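PDB 4P78: HicB3 antitoxin from Yersinia pestis, which acts as the antitoxin of a type II toxin-antitoxin pair, binding the HicA3 toxin and probably neutralising it. Local coordinates for residues A[27-30]-A[31-35]. Residues are numbered along the deposited sequence; the frame is centred on the assembly and turned at random.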
ATOM      1  N   ALA A  27      -1.231  -8.582  13.071  1.00 23.57           N
ATOM      2  CA  ALA A  27      -2.682  -8.583  12.876  1.00 24.68           C
ATOM      3  C   ALA A  27      -3.300  -7.486  13.716  1.00 28.08           C
ATOM      4  O   ALA A  27      -2.686  -7.007  14.664  1.00 27.06           O
ATOM      5  CB  ALA A  27      -3.293  -9.949  13.243  1.00 20.70           C
ATOM      6  N   GLY A  28      -4.513  -7.081  13.361  1.00 28.24           N
ATOM      7  CA  GLY A  28      -5.209  -6.042  14.089  1.00 31.42           C
ATOM      8  C   GLY A  28      -6.628  -5.888  13.591  1.00 35.11           C
ATOM      9  O   GLY A  28      -6.958  -6.295  12.467  1.00 30.15           O
ATOM     10  N   ASN A  29      -7.464  -5.288  14.430  1.00 37.63           N
ATOM     11  CA  ASN A  29      -8.892  -5.155  14.152  1.00 38.94           C
ATOM     12  C   ASN A  29      -9.213  -3.893  13.363  1.00 37.21           C
ATOM     13  O   ASN A  29     -10.206  -3.839  12.649  1.00 39.80           O
ATOM     14  CB  ASN A  29      -9.683  -5.167  15.459  1.00 37.63           C
ATOM     15  CG  ASN A  29      -9.474  -6.444  16.251  1.00 48.65           C
ATOM     16  OD1 ASN A  29      -9.284  -7.513  15.674  1.00 47.23           O
ATOM     17  ND2 ASN A  29      -9.509  -6.338  17.577  1.00 56.34           N
ATOM     18  N   THR A  30      -8.367  -2.880  13.507  1.00 34.77           N
ATOM     19  CA  THR A  30      -8.515  -1.624  12.781  1.00 34.41           C
ATOM     20  C   THR A  30      -7.188  -1.280  12.152  1.00 41.07           C
ATOM     21  O   THR A  30      -6.163  -1.885  12.489  1.00 37.56           O
ATOM     22  CB  THR A  30      -8.949  -0.465  13.696  1.00 38.43           C
ATOM     23  OG1 THR A  30      -7.873  -0.143  14.589  1.00 40.17           O
ATOM     24  CG2 THR A  30     -10.197  -0.840  14.509  1.00 32.59           C
ATOM     25  N   PHE A  31      -7.184  -0.301  11.258  1.00 33.54           N
ATOM     26  CA  PHE A  31      -5.939   0.065  10.618  1.00 36.73           C
ATOM     27  C   PHE A  31      -4.952   0.616  11.660  1.00 37.76           C
ATOM     28  O   PHE A  31      -3.758   0.321  11.612  1.00 36.74           O
ATOM     29  CB  PHE A  31      -6.198   1.058   9.479  1.00 32.57           C
ATOM     30  CG  PHE A  31      -6.886   0.434   8.275  1.00 39.47           C
ATOM     31  CD1 PHE A  31      -6.237  -0.516   7.493  1.00 37.05           C
ATOM     32  CD2 PHE A  31      -8.178   0.800   7.923  1.00 37.62           C
ATOM     33  CE1 PHE A  31      -6.872  -1.090   6.372  1.00 33.62           C
ATOM     34  CE2 PHE A  31      -8.811   0.227   6.818  1.00 31.64           C
ATOM     35  CZ  PHE A  31      -8.155  -0.709   6.046  1.00 33.19           C
ATOM     36  N   ALA A  32      -5.451   1.375  12.629  1.00 35.71           N
ATOM     37  CA  ALA A  32      -4.594   1.873  13.705  1.00 34.91           C
ATOM     38  C   ALA A  32      -4.061   0.730  14.561  1.00 34.81           C
ATOM     39  O   ALA A  32      -2.930   0.777  15.057  1.00 34.10           O
ATOM     40  CB  ALA A  32      -5.352   2.867  14.573  1.00 35.67           C
ATOM     41  N   ASP A  33      -4.890  -0.293  14.746  1.00 33.81           N
ATOM     42  CA  ASP A  33      -4.498  -1.452  15.542  1.00 35.46           C
ATOM     43  C   ASP A  33      -3.384  -2.231  14.838  1.00 35.19           C
ATOM     44  O   ASP A  33      -2.394  -2.632  15.460  1.00 32.39           O
ATOM     45  CB  ASP A  33      -5.708  -2.358  15.796  1.00 34.94           C
ATOM     46  CG  ASP A  33      -5.481  -3.334  16.933  1.00 44.60           C
ATOM     47  OD1 ASP A  33      -4.644  -3.037  17.814  1.00 54.92           O
ATOM     48  OD2 ASP A  33      -6.157  -4.390  16.963  1.00 46.07           O
ATOM     49  N   ILE A  34      -3.542  -2.437  13.536  1.00 31.03           N
ATOM     50  CA  ILE A  34      -2.604  -3.284  12.834  1.00 36.67           C
ATOM     51  C   ILE A  34      -1.265  -2.554  12.598  1.00 33.48           C
ATOM     52  O   ILE A  34      -0.223  -3.200  12.500  1.00 27.93           O
ATOM     53  CB  ILE A  34      -3.197  -3.822  11.505  1.00 36.27           C
ATOM     54  CG1 ILE A  34      -2.655  -5.242  11.260  1.00 35.86           C
ATOM     55  CG2 ILE A  34      -2.899  -2.895  10.351  1.00 35.24           C
ATOM     56  CD1 ILE A  34      -2.987  -5.866   9.906  1.00 31.66           C
ATOM     57  N   SER A  35      -1.282  -1.219  12.560  1.00 31.10           N
ATOM     58  CA  SER A  35      -0.036  -0.466  12.474  1.00 30.32           C
ATOM     59  C   SER A  35       0.743  -0.538  13.780  1.00 33.13           C
ATOM     60  O   SER A  35       1.974  -0.632  13.772  1.00 31.32           O
ATOM     61  CB  SER A  35      -0.302   0.985  12.102  1.00 37.07           C
ATOM     62  OG  SER A  35      -0.765   1.049  10.764  1.00 43.63           O
TER
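A27 and G28, the last residues of strand 25-28, lie against I34 in the first turn of the helix that follows. I34 sets CG1 against the backbone at the A27-G28 peptide, 3.4 Å from both A27 C and G28 N, A27 turning its methyl away. G28 suits its place because a beta carbon here would run into the backbone of D33 and I34; its CA instead packs 3.4 Å from D33 OD2. At N29 the chain leaves the strand, and its N-H gives D33 OD2 a nearly straight hydrogen bond of 3.0 Å (171°). That bond uses the anti side of the carboxylate, which D33 brings back to the turn by holding CG anti to its own N (chi1 -163°). The N29 side chain lies beside that of D33, its amide turned well out of the carboxylate plane, and OD1 is hydrogen-bonded to R46 of the HicA3 toxin chain. T30 is the N-cap: OG1 stands between the backbone N and the carbonyl carbon (chi1 69°), which turns it to the helix start, where it accepts from D33 N at 3.0 Å, while T30 O accepts from I34 N at 2.9 Å. The D33 carboxylate thus ties the first turn back to N29, just past the strand. Beyond, G28 pairs through its backbone with F14 of strand 14-17, I34 rests on F14 and on I7 of strand 2-9, and F31 stacks on F14, seating helix 31-52 against the antiparallel sheet.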